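Local structure of acyl-CoA N-acyltransferases (NAT) superfamily protein (Arabidopsis thaliana, 6TH0) at residues 135-140 with 160-165; 25-30 with 97-102; 91-96 with 124-129. The protein probably transfers the acetyl group of acetyl-CoA to the N-terminal methionine of transmembrane proteins and to protein lysines, through the GNAT domain described here. One frame throughout, in Å; residues are numbered along the deposited sequence.

Interactions 1 and 2 line the same acetyl-CoA from two neighbouring strands of the sheet, 129-137 and 93-102. Their centres are about 11 Å apart. They touch directly, with Y162 CD1 packed 3.2 Å from I29 CD1. Interaction 2 bonds the pantetheine arm; interaction 1 bonds the arm at N140 and the thioester oxygen at I137. Interaction 3 joins the same two strands at the far end from the ligand, its centre about 23 Å from that of interaction 2. The side chain of V95 lies about 14 Å from the acetyl-CoA. Even so, Y96 ties interaction 3 to interaction 1 through a probable hydrogen bond, Y96 OH to H135 ND1, at 2.7 Å.

Interaction 1: 135-140 with 160-165; sequences HVIAHN and GFYLIN. With ACO (acetyl coenzyme *a), chain C.
H135 and F161 stack face to face, with ring centroids 4.1 Å apart and planes at 25°. The H135 side chain starts between two aromatic residues: its CB lies 3.3 Å from Y162 OH and also near F161 CE2. CG is anti to the carbonyl carbon (chi1 -65°), and from there the imidazole stands against F161. F161 CZ sits over the centre of the imidazole, 3.4 Å from H135 ND1. CD2 and CE1 of H135 both lie against F161 CZ and CE1. At the tip, NE2 meets F161 CE1 and CZ at a slightly greater distance. Both ring nitrogens have hydrogen-bond partners elsewhere, NE2 with E78 and ND1 with Y96, which fix the rotation of the ring. An alanine at H135 would probably leave F161 without its stacking partner and E78 and Y96 without their imidazole mates.

F161 and Y162 form a classic beta bulge opposite F169, consistent with both pointing toward strand 129-137. Y162 OH gives a weak hydrogen bond to H135 O, 3.0 Å long. I137 CG1 lies obliquely against the phenol, 3.4 Å from Y162 CD2. Farther along, I137 CD1 and I164 CD1 meet tip to tip at 3.6 Å.

The acetyl group of the coenzyme is received beside this cluster. I137 N donates to the thioester oxygen O of acetyl-CoA at 3.0 Å and 162°, while N140 ND2 holds the amide oxygen O5P. H135 O lies 3.3 Å from the acetyl CH3. The aromatic and apolar groups pack against the end of strand 129-137, beside the acetyl group, and the nearly straight N-H bond to the thioester oxygen would be expected to polarise that carbonyl toward attack.

Interaction 2: 25-30 with 97-102; sequences DIFPIR and ILTLGV. With ACO (acetyl coenzyme *a), chain C.
F27 lies with one ring face on T99, and this is the tightly packed part of the contact. T99 CB is 3.9 Å from the ring centroid and 15° off the ring normal, a CH-pi contact. T99 CG2 adds a second touch, 3.6 Å from F27 CE2. The T99 torsion (chi1 71°) puts OG1 between the backbone N and the carbonyl carbon. CG2 then falls beside the backbone N, on the phenylalanine, and OG1 bonds to T68 and H23. L100 O lies at the ring edge, 3.5 Å from F27 CD1. P28 CD lies against the opposite face of the ring, toward the rim.

I26 closes the other end. Its CD1 rests 3.9 Å from G101 CA, in space that a side chain at G101 would occupy. The same CD1 touches V102 O at 3.5 Å. This end is less enclosed, since I26 is partly exposed. Beyond F27 the chain passes through P28 and I29 to the exposed R30, and these three make no contact with 97-102.

The strand backbone grips the pantetheine arm of acetyl-CoA. The coenzyme N4P donates to L100 O at 2.9 Å, and V102 N donates to O9P, also at 2.9 Å. F27 CE1 lies beside C2P of the same arm.

The bulge at L98 and T99, opposite T68, is a feature of this strand in GNAT folds. The end of helix 16-26 and the loop after it lie over strand 93-102. Strand 63-73 flanks that strand, and helices 111-123 and 141-149 pack on L100.

Interaction 3: 91-96 with 124-129; sequences EGTLVY and SGIPVC
C129 and T93 face each other across a parallel beta bridge, with their side chains on the same side of the sheet. T93 N donates to V128 O at 3.1 Å, with an angle of 156° at the hydrogen. One residue on, C129 CA makes a CA-H...O contact with T93 O at 3.4 Å.

In T93, OG1 stands between the backbone N and the carbonyl carbon (chi1 53°). This lays the hydroxyl oxygen beside the other strand, 3.5 Å from C129 CA and 3.7 Å from C129 CB. C129 SG is anti to its backbone N (chi1 -175°), which carries the sulfur along the strand to V95. There it packs on a single methyl, V95 CG2, at 3.7 Å.

V128 serves the opposite end. Its CG1 lies close over G92 CA at 3.3 Å. A CB at G92 would run into V128 O, and at these backbone angles also into the carbonyl O of E91. I126 touches more lightly, with CG2 4.4 Å from T93 OG1. A type I turn from I126 to C129, closed by C129 N on I126 O, leads the chain into the bridge.

S123 of helix 111-123 touches both V95 and C129. Strand 93-102, that helix and strand 129-137 form a beta-alpha-beta crossover of the GNAT fold. Here the returning chain first pairs with the start of the earlier strand.

Interaction 1: 135-140 with 160-165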
loop_
_atom_site.group_PDB
_atom_site.type_symbol
_atom_site.label_atom_id
_atom_site.label_comp_id
_atom_site.label_asym_id
_atom_site.label_seq_id
_atom_site.Cartn_x
_atom_site.Cartn_y
_atom_site.Cartn_z
ATOM N N HIS A 135 -1.748 0.349 8.016
ATOM C CA HIS A 135 -2.307 -0.517 9.035
ATOM C C HIS A 135 -2.383 -1.928 8.478
ATOM O O HIS A 135 -2.733 -2.128 7.313
ATOM C CB HIS A 135 -3.694 -0.041 9.487
ATOM C CG HIS A 135 -3.682 1.287 10.176
ATOM N ND1 HIS A 135 -3.801 2.481 9.500
ATOM C CD2 HIS A 135 -3.583 1.602 11.487
ATOM C CE1 HIS A 135 -3.773 3.479 10.369
ATOM N NE2 HIS A 135 -3.641 2.970 11.582
ATOM N N VAL A 136 -2.021 -2.893 9.314
ATOM C CA VAL A 136 -2.060 -4.304 8.977
ATOM C C VAL A 136 -3.076 -4.978 9.884
ATOM O O VAL A 136 -3.114 -4.716 11.092
ATOM C CB VAL A 136 -0.659 -4.935 9.152
ATOM C CG1 VAL A 136 -0.674 -6.404 8.819
ATOM C CG2 VAL A 136 0.375 -4.173 8.318
ATOM N N ILE A 137 -3.897 -5.863 9.314
ATOM C CA ILE A 137 -4.778 -6.647 10.161
ATOM C C ILE A 137 -3.910 -7.425 11.138
ATOM O O ILE A 137 -2.925 -8.052 10.736
ATOM C CB ILE A 137 -5.629 -7.593 9.307
ATOM C CG1 ILE A 137 -6.610 -6.791 8.452
ATOM C CG2 ILE A 137 -6.337 -8.595 10.193
ATOM C CD1 ILE A 137 -7.377 -7.653 7.447
ATOM N N ALA A 138 -4.291 -7.413 12.418
ATOM C CA ALA A 138 -3.370 -7.839 13.474
ATOM C C ALA A 138 -3.097 -9.339 13.470
ATOM O O ALA A 138 -2.074 -9.770 14.015
ATOM C CB ALA A 138 -3.895 -7.419 14.843
ATOM N N HIS A 139 -3.976 -10.152 12.894
ATOM C CA HIS A 139 -3.741 -11.590 12.876
ATOM C C HIS A 139 -3.103 -12.042 11.570
ATOM O O HIS A 139 -2.962 -13.246 11.342
ATOM C CB HIS A 139 -5.045 -12.351 13.118
ATOM C CG HIS A 139 -6.086 -12.106 12.074
ATOM N ND1 HIS A 139 -5.971 -12.588 10.788
ATOM C CD2 HIS A 139 -7.252 -11.421 12.117
ATOM C CE1 HIS A 139 -7.026 -12.217 10.084
ATOM N NE2 HIS A 139 -7.821 -11.511 10.870
ATOM N N ASN A 140 -2.708 -11.099 10.711
ATOM C CA ASN A 140 -2.084 -11.404 9.422
ATOM C C ASN A 140 -0.571 -11.470 9.619
ATOM O O ASN A 140 0.169 -10.526 9.340
ATOM C CB ASN A 140 -2.475 -10.363 8.383
ATOM C CG ASN A 140 -2.052 -10.749 6.959
ATOM O OD1 ASN A 140 -1.145 -11.556 6.754
ATOM N ND2 ASN A 140 -2.679 -10.127 5.978
ATOM N N GLY A 160 -10.564 -2.657 17.037
ATOM C CA GLY A 160 -11.753 -2.453 16.228
ATOM C C GLY A 160 -11.530 -1.640 14.973
ATOM O O GLY A 160 -12.467 -1.027 14.474
ATOM N N PHE A 161 -10.304 -1.614 14.454
ATOM C CA PHE A 161 -9.982 -0.768 13.311
ATOM C C PHE A 161 -10.751 -1.199 12.067
ATOM O O PHE A 161 -11.262 -0.359 11.321
ATOM C CB PHE A 161 -8.478 -0.813 13.058
ATOM C CG PHE A 161 -8.001 0.206 12.066
ATOM C CD1 PHE A 161 -7.803 1.522 12.451
ATOM C CD2 PHE A 161 -7.718 -0.155 10.759
ATOM C CE1 PHE A 161 -7.371 2.472 11.533
ATOM C CE2 PHE A 161 -7.273 0.783 9.845
ATOM C CZ PHE A 161 -7.094 2.091 10.230
ATOM N N TYR A 162 -10.780 -2.500 11.800
ATOM C CA TYR A 162 -11.327 -3.095 10.592
ATOM C C TYR A 162 -12.675 -3.758 10.847
ATOM O O TYR A 162 -12.939 -4.273 11.936
ATOM C CB TYR A 162 -10.355 -4.122 10.015
ATOM C CG TYR A 162 -9.103 -3.531 9.411
ATOM C CD1 TYR A 162 -9.184 -2.638 8.359
ATOM C CD2 TYR A 162 -7.839 -3.895 9.866
ATOM C CE1 TYR A 162 -8.050 -2.099 7.787
ATOM C CE2 TYR A 162 -6.686 -3.357 9.288
ATOM C CZ TYR A 162 -6.812 -2.468 8.244
ATOM O OH TYR A 162 -5.700 -1.920 7.652
ATOM N N LEU A 163 -13.535 -3.731 9.826
ATOM C CA LEU A 163 -14.816 -4.423 9.860
ATOM C C LEU A 163 -14.862 -5.335 8.643
ATOM O O LEU A 163 -14.829 -4.852 7.507
ATOM C CB LEU A 163 -15.984 -3.433 9.846
ATOM C CG LEU A 163 -17.404 -3.992 9.720
ATOM C CD1 LEU A 163 -17.712 -4.945 10.857
ATOM C CD2 LEU A 163 -18.422 -2.865 9.663
ATOM N N ILE A 164 -14.890 -6.650 8.879
ATOM C CA ILE A 164 -14.782 -7.646 7.815
ATOM C C ILE A 164 -15.831 -8.725 8.050
ATOM O O ILE A 164 -15.796 -9.419 9.075
ATOM C CB ILE A 164 -13.381 -8.276 7.750
ATOM C CG1 ILE A 164 -12.307 -7.189 7.650
ATOM C CG2 ILE A 164 -13.300 -9.235 6.572
ATOM C CD1 ILE A 164 -10.919 -7.710 7.744
ATOM N N ASN A 165 -16.745 -8.881 7.097
ATOM C CA ASN A 165 -17.825 -9.861 7.200
ATOM C C ASN A 165 -18.599 -9.661 8.501
ATOM O O ASN A 165 -18.894 -10.604 9.236
ATOM C CB ASN A 165 -17.286 -11.287 7.085
ATOM C CG ASN A 165 -18.339 -12.262 6.593
ATOM O OD1 ASN A 165 -19.312 -11.862 5.952
ATOM N ND2 ASN A 165 -18.155 -13.547 6.893
HETATM N N1A ACO C . 12.236 -18.189 -2.368
HETATM C C2A ACO C . 11.493 -18.596 -1.283
HETATM N N3A ACO C . 10.747 -17.896 -0.412
HETATM C C4A ACO C . 10.758 -16.537 -0.700
HETATM C C5A ACO C . 11.480 -15.961 -1.793
HETATM C C6A ACO C . 12.215 -16.841 -2.611
HETATM N N6A ACO C . 12.926 -16.349 -3.675
HETATM N N7A ACO C . 11.306 -14.572 -1.842
HETATM C C8A ACO C . 10.493 -14.313 -0.796
HETATM N N9A ACO C . 10.140 -15.456 -0.078
HETATM C C1B ACO C . 9.291 -15.544 1.111
HETATM C C2B ACO C . 9.483 -14.333 2.135
HETATM O O2B ACO C . 10.576 -14.561 2.922
HETATM C C3B ACO C . 8.116 -14.642 2.909
HETATM O O3B ACO C . 8.371 -15.757 3.613
HETATM P P3B ACO C . 7.434 -15.836 5.194
HETATM O O7A ACO C . 6.096 -16.116 4.563
HETATM O O8A ACO C . 8.096 -16.979 5.945
HETATM O O9A ACO C . 7.636 -14.424 5.691
HETATM C C4B ACO C . 7.121 -14.901 1.727
HETATM O O4B ACO C . 7.903 -15.549 0.670
HETATM C C5B ACO C . 6.434 -13.606 1.256
HETATM O O5B ACO C . 7.365 -12.618 0.938
HETATM P P1A ACO C . 6.953 -11.955 -0.515
HETATM O O1A ACO C . 7.011 -12.996 -1.570
HETATM O O2A ACO C . 7.718 -10.667 -0.643
HETATM O O3A ACO C . 5.338 -11.447 -0.494
HETATM P P2A ACO C . 4.366 -12.171 -1.521
HETATM O O4A ACO C . 4.549 -11.692 -2.915
HETATM O O5A ACO C . 4.158 -13.638 -1.251
HETATM O O6A ACO C . 2.817 -11.484 -1.140
HETATM C CBP ACO C . 1.210 -10.754 0.496
HETATM C CCP ACO C . 2.701 -11.231 0.219
HETATM C CDP ACO C . 1.041 -9.404 -0.161
HETATM C CEP ACO C . 0.955 -10.655 2.002
HETATM C CAP ACO C . 0.311 -11.832 -0.165
HETATM O OAP ACO C . 0.321 -13.041 0.590
HETATM C C9P ACO C . -1.153 -11.428 -0.316
HETATM O O9P ACO C . -1.551 -10.940 -1.351
HETATM N N8P ACO C . -2.024 -11.703 0.718
HETATM C C7P ACO C . -3.478 -11.343 0.640
HETATM C C6P ACO C . -3.657 -9.853 0.618
HETATM C C5P ACO C . -3.156 -9.335 1.921
HETATM O O5P ACO C . -3.277 -9.906 2.993
HETATM N N4P ACO C . -2.502 -8.120 1.877
HETATM C C3P ACO C . -1.996 -7.635 3.160
HETATM C C2P ACO C . -1.986 -6.148 3.159
HETATM S S1P ACO C . -1.364 -5.591 4.820
HETATM C C ACO C . -2.961 -5.537 5.631
HETATM O O ACO C . -3.309 -6.354 6.447
HETATM C CH3 ACO C . -3.863 -4.490 5.224
#

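Interaction 2: 25-30 with 97-102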
loop_
_atom_site.group_PDB
_atom_site.type_symbol
_atom_site.label_atom_id
_atom_site.label_comp_id
_atom_site.label_asym_id
_atom_site.label_seq_id
_atom_site.Cartn_x
_atom_site.Cartn_y
_atom_site.Cartn_z
ATOM N N ASP A 25 -11.273 -10.500 -4.561
ATOM C CA ASP A 25 -10.937 -11.907 -4.379
ATOM C C ASP A 25 -9.916 -12.123 -3.263
ATOM O O ASP A 25 -9.977 -13.151 -2.574
ATOM C CB ASP A 25 -10.379 -12.485 -5.681
ATOM C CG ASP A 25 -11.439 -12.741 -6.734
ATOM O OD1 ASP A 25 -12.666 -12.650 -6.468
ATOM O OD2 ASP A 25 -11.038 -13.090 -7.865
ATOM N N ILE A 26 -8.961 -11.206 -3.077
ATOM C CA ILE A 26 -7.866 -11.483 -2.140
ATOM C C ILE A 26 -7.672 -10.419 -1.074
ATOM O O ILE A 26 -6.941 -10.654 -0.097
ATOM C CB ILE A 26 -6.530 -11.732 -2.872
ATOM C CG1 ILE A 26 -5.875 -10.421 -3.334
ATOM C CG2 ILE A 26 -6.725 -12.694 -4.068
ATOM C CD1 ILE A 26 -4.516 -10.657 -3.981
ATOM N N PHE A 27 -8.287 -9.240 -1.230
ATOM C CA PHE A 27 -8.034 -8.217 -0.229
ATOM C C PHE A 27 -9.202 -8.145 0.742
ATOM O O PHE A 27 -10.335 -7.847 0.333
ATOM C CB PHE A 27 -7.785 -6.856 -0.873
ATOM C CG PHE A 27 -7.117 -5.905 0.063
ATOM C CD1 PHE A 27 -5.766 -6.019 0.315
ATOM C CD2 PHE A 27 -7.847 -4.952 0.752
ATOM C CE1 PHE A 27 -5.136 -5.167 1.228
ATOM C CE2 PHE A 27 -7.232 -4.116 1.652
ATOM C CZ PHE A 27 -5.875 -4.226 1.890
ATOM N N PRO A 28 -8.962 -8.348 2.041
ATOM C CA PRO A 28 -10.090 -8.488 2.984
ATOM C C PRO A 28 -10.944 -7.248 3.157
ATOM O O PRO A 28 -12.128 -7.381 3.493
ATOM C CB PRO A 28 -9.395 -8.862 4.303
ATOM C CG PRO A 28 -8.019 -9.275 3.918
ATOM C CD PRO A 28 -7.662 -8.515 2.707
ATOM N N ILE A 29 -10.378 -6.051 3.014
ATOM C CA ILE A 29 -11.137 -4.822 3.233
ATOM C C ILE A 29 -11.888 -4.463 1.954
ATOM O O ILE A 29 -11.281 -4.289 0.891
ATOM C CB ILE A 29 -10.205 -3.685 3.681
ATOM C CG1 ILE A 29 -9.332 -4.168 4.843
ATOM C CG2 ILE A 29 -11.029 -2.472 4.114
ATOM C CD1 ILE A 29 -10.115 -4.652 6.033
ATOM N N ARG A 30 -13.213 -4.336 2.054
ATOM C CA ARG A 30 -14.023 -3.986 0.894
ATOM C C ARG A 30 -13.981 -2.494 0.611
ATOM O O ARG A 30 -14.073 -1.669 1.523
ATOM C CB ARG A 30 -15.469 -4.439 1.085
ATOM C CG ARG A 30 -15.644 -5.940 1.225
ATOM C CD ARG A 30 -15.324 -6.648 -0.094
ATOM N NE ARG A 30 -15.509 -8.097 0.012
ATOM C CZ ARG A 30 -14.532 -8.995 0.091
ATOM N NH1 ARG A 30 -13.263 -8.614 0.037
ATOM N NH2 ARG A 30 -14.834 -10.286 0.192
ATOM N N ILE A 97 0.001 3.504 2.700
ATOM C CA ILE A 97 -0.354 2.356 1.869
ATOM C C ILE A 97 -1.756 1.910 2.237
ATOM O O ILE A 97 -2.064 1.681 3.419
ATOM C CB ILE A 97 0.654 1.211 2.041
ATOM C CG1 ILE A 97 1.994 1.573 1.397
ATOM C CG2 ILE A 97 0.061 -0.103 1.439
ATOM C CD1 ILE A 97 3.131 0.673 1.820
ATOM N N LEU A 98 -2.619 1.820 1.226
ATOM C CA LEU A 98 -4.010 1.425 1.373
ATOM C C LEU A 98 -4.161 -0.084 1.171
ATOM O O LEU A 98 -4.662 -0.790 2.048
ATOM C CB LEU A 98 -4.872 2.147 0.347
ATOM C CG LEU A 98 -4.948 3.685 0.479
ATOM C CD1 LEU A 98 -5.312 4.290 -0.851
ATOM C CD2 LEU A 98 -6.025 4.005 1.489
ATOM N N THR A 99 -3.741 -0.579 0.013
ATOM C CA THR A 99 -3.907 -1.999 -0.284
ATOM C C THR A 99 -2.633 -2.557 -0.900
ATOM O O THR A 99 -1.814 -1.840 -1.472
ATOM C CB THR A 99 -5.086 -2.248 -1.226
ATOM O OG1 THR A 99 -4.769 -1.781 -2.544
ATOM C CG2 THR A 99 -6.360 -1.569 -0.726
ATOM N N LEU A 100 -2.479 -3.875 -0.765
ATOM C CA LEU A 100 -1.325 -4.586 -1.294
ATOM C C LEU A 100 -1.771 -6.025 -1.481
ATOM O O LEU A 100 -2.437 -6.550 -0.593
ATOM C CB LEU A 100 -0.139 -4.513 -0.329
ATOM C CG LEU A 100 1.020 -5.467 -0.556
ATOM C CD1 LEU A 100 1.848 -5.002 -1.743
ATOM C CD2 LEU A 100 1.879 -5.563 0.697
ATOM N N GLY A 101 -1.458 -6.626 -2.627
ATOM C CA GLY A 101 -1.822 -8.015 -2.863
ATOM C C GLY A 101 -1.035 -8.597 -4.009
ATOM O O GLY A 101 -0.646 -7.886 -4.939
ATOM N N VAL A 102 -0.824 -9.914 -3.960
ATOM C CA VAL A 102 -0.190 -10.677 -5.028
ATOM C C VAL A 102 -1.068 -11.906 -5.275
ATOM O O VAL A 102 -1.578 -12.500 -4.322
ATOM C CB VAL A 102 1.259 -11.075 -4.659
ATOM C CG1 VAL A 102 1.885 -11.923 -5.741
ATOM C CG2 VAL A 102 2.140 -9.814 -4.375
HETATM N N1A ACO C . 12.236 -18.189 -2.368
HETATM C C2A ACO C . 11.493 -18.596 -1.283
HETATM N N3A ACO C . 10.747 -17.896 -0.412
HETATM C C4A ACO C . 10.758 -16.537 -0.700
HETATM C C5A ACO C . 11.480 -15.961 -1.793
HETATM C C6A ACO C . 12.215 -16.841 -2.611
HETATM N N6A ACO C . 12.926 -16.349 -3.675
HETATM N N7A ACO C . 11.306 -14.572 -1.842
HETATM C C8A ACO C . 10.493 -14.313 -0.796
HETATM N N9A ACO C . 10.140 -15.456 -0.078
HETATM C C1B ACO C . 9.291 -15.544 1.111
HETATM C C2B ACO C . 9.483 -14.333 2.135
HETATM O O2B ACO C . 10.576 -14.561 2.922
HETATM C C3B ACO C . 8.116 -14.642 2.909
HETATM O O3B ACO C . 8.371 -15.757 3.613
HETATM P P3B ACO C . 7.434 -15.836 5.194
HETATM O O7A ACO C . 6.096 -16.116 4.563
HETATM O O8A ACO C . 8.096 -16.979 5.945
HETATM O O9A ACO C . 7.636 -14.424 5.691
HETATM C C4B ACO C . 7.121 -14.901 1.727
HETATM O O4B ACO C . 7.903 -15.549 0.670
HETATM C C5B ACO C . 6.434 -13.606 1.256
HETATM O O5B ACO C . 7.365 -12.618 0.938
HETATM P P1A ACO C . 6.953 -11.955 -0.515
HETATM O O1A ACO C . 7.011 -12.996 -1.570
HETATM O O2A ACO C . 7.718 -10.667 -0.643
HETATM O O3A ACO C . 5.338 -11.447 -0.494
HETATM P P2A ACO C . 4.366 -12.171 -1.521
HETATM O O4A ACO C . 4.549 -11.692 -2.915
HETATM O O5A ACO C . 4.158 -13.638 -1.251
HETATM O O6A ACO C . 2.817 -11.484 -1.140
HETATM C CBP ACO C . 1.210 -10.754 0.496
HETATM C CCP ACO C . 2.701 -11.231 0.219
HETATM C CDP ACO C . 1.041 -9.404 -0.161
HETATM C CEP ACO C . 0.955 -10.655 2.002
HETATM C CAP ACO C . 0.311 -11.832 -0.165
HETATM O OAP ACO C . 0.321 -13.041 0.590
HETATM C C9P ACO C . -1.153 -11.428 -0.316
HETATM O O9P ACO C . -1.551 -10.940 -1.351
HETATM N N8P ACO C . -2.024 -11.703 0.718
HETATM C C7P ACO C . -3.478 -11.343 0.640
HETATM C C6P ACO C . -3.657 -9.853 0.618
HETATM C C5P ACO C . -3.156 -9.335 1.921
HETATM O O5P ACO C . -3.277 -9.906 2.993
HETATM N N4P ACO C . -2.502 -8.120 1.877
HETATM C C3P ACO C . -1.996 -7.635 3.160
HETATM C C2P ACO C . -1.986 -6.148 3.159
HETATM S S1P ACO C . -1.364 -5.591 4.820
HETATM C C ACO C . -2.961 -5.537 5.631
HETATM O O ACO C . -3.309 -6.354 6.447
HETATM C CH3 ACO C . -3.863 -4.490 5.224
#

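Interaction 3: 91-96 with 124-129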
loop_
_atom_site.group_PDB
_atom_site.type_symbol
_atom_site.label_atom_id
_atom_site.label_comp_id
_atom_site.label_asym_id
_atom_site.label_seq_id
_atom_site.Cartn_x
_atom_site.Cartn_y
_atom_site.Cartn_z
ATOM N N GLU A 91 5.326 21.670 6.918
ATOM C CA GLU A 91 4.609 20.564 7.546
ATOM C C GLU A 91 5.037 19.224 6.960
ATOM O O GLU A 91 5.326 18.269 7.702
ATOM C CB GLU A 91 3.106 20.767 7.386
ATOM C CG GLU A 91 2.281 19.946 8.340
ATOM C CD GLU A 91 0.824 19.897 7.941
ATOM O OE1 GLU A 91 0.227 20.976 7.686
ATOM O OE2 GLU A 91 0.284 18.772 7.872
ATOM N N GLY A 92 5.067 19.114 5.636
ATOM C CA GLY A 92 5.421 17.853 5.025
ATOM C C GLY A 92 4.244 16.903 4.866
ATOM O O GLY A 92 3.119 17.155 5.307
ATOM N N THR A 93 4.510 15.809 4.160
ATOM C CA THR A 93 3.518 14.796 3.846
ATOM C C THR A 93 3.996 13.412 4.258
ATOM O O THR A 93 5.143 13.204 4.653
ATOM C CB THR A 93 3.203 14.779 2.351
ATOM O OG1 THR A 93 4.437 14.663 1.624
ATOM C CG2 THR A 93 2.434 16.059 1.930
ATOM N N LEU A 94 3.079 12.476 4.116
ATOM C CA LEU A 94 3.306 11.061 4.356
ATOM C C LEU A 94 2.620 10.298 3.239
ATOM O O LEU A 94 1.649 10.785 2.656
ATOM C CB LEU A 94 2.743 10.627 5.705
ATOM C CG LEU A 94 3.445 11.166 6.935
ATOM C CD1 LEU A 94 2.559 11.020 8.153
ATOM C CD2 LEU A 94 4.751 10.415 7.127
ATOM N N VAL A 95 3.158 9.121 2.913
ATOM C CA VAL A 95 2.496 8.181 2.013
ATOM C C VAL A 95 1.856 7.095 2.863
ATOM O O VAL A 95 2.521 6.509 3.727
ATOM C CB VAL A 95 3.485 7.591 0.992
ATOM C CG1 VAL A 95 2.778 6.593 0.080
ATOM C CG2 VAL A 95 4.115 8.719 0.168
ATOM N N TYR A 96 0.561 6.852 2.643
ATOM C CA TYR A 96 -0.207 5.843 3.368
ATOM C C TYR A 96 -0.542 4.691 2.426
ATOM O O TYR A 96 -1.320 4.863 1.488
ATOM C CB TYR A 96 -1.492 6.461 3.936
ATOM C CG TYR A 96 -2.348 5.508 4.749
ATOM C CD1 TYR A 96 -1.989 5.152 6.049
ATOM C CD2 TYR A 96 -3.527 4.980 4.221
ATOM C CE1 TYR A 96 -2.761 4.283 6.800
ATOM C CE2 TYR A 96 -4.307 4.103 4.959
ATOM C CZ TYR A 96 -3.927 3.758 6.242
ATOM O OH TYR A 96 -4.720 2.895 6.968
ATOM N N SER A 124 10.606 8.753 -0.942
ATOM C CA SER A 124 11.898 9.383 -0.718
ATOM C C SER A 124 12.214 10.445 -1.762
ATOM O O SER A 124 13.183 11.187 -1.585
ATOM C CB SER A 124 13.002 8.320 -0.671
ATOM O OG SER A 124 13.120 7.635 -1.906
ATOM N N GLY A 125 11.415 10.550 -2.827
ATOM C CA GLY A 125 11.661 11.519 -3.880
ATOM C C GLY A 125 10.870 12.809 -3.722
ATOM O O GLY A 125 11.166 13.815 -4.381
ATOM N N ILE A 126 9.898 12.813 -2.818
ATOM C CA ILE A 126 9.031 13.974 -2.596
ATOM C C ILE A 126 9.696 14.831 -1.531
ATOM O O ILE A 126 9.979 14.321 -0.436
ATOM C CB ILE A 126 7.620 13.562 -2.156
ATOM C CG1 ILE A 126 7.036 12.486 -3.076
ATOM C CG2 ILE A 126 6.702 14.801 -2.107
ATOM C CD1 ILE A 126 7.118 12.812 -4.542
ATOM N N PRO A 127 9.985 16.120 -1.798
ATOM C CA PRO A 127 10.921 16.844 -0.930
ATOM C C PRO A 127 10.664 16.695 0.564
ATOM O O PRO A 127 11.539 16.197 1.278
ATOM C CB PRO A 127 10.763 18.311 -1.377
ATOM C CG PRO A 127 9.472 18.354 -2.148
ATOM C CD PRO A 127 9.340 17.008 -2.784
ATOM N N VAL A 128 9.502 17.099 1.063
ATOM C CA VAL A 128 9.237 17.036 2.502
ATOM C C VAL A 128 8.375 15.822 2.869
ATOM O O VAL A 128 7.635 15.861 3.855
ATOM C CB VAL A 128 8.648 18.349 3.038
ATOM C CG1 VAL A 128 8.665 18.323 4.565
ATOM C CG2 VAL A 128 9.476 19.532 2.525
ATOM N N CYS A 129 8.402 14.773 2.051
ATOM C CA CYS A 129 7.710 13.532 2.401
ATOM C C CYS A 129 8.483 12.790 3.485
ATOM O O CYS A 129 9.642 12.406 3.289
ATOM C CB CYS A 129 7.537 12.655 1.171
ATOM S SG CYS A 129 6.564 11.166 1.513
#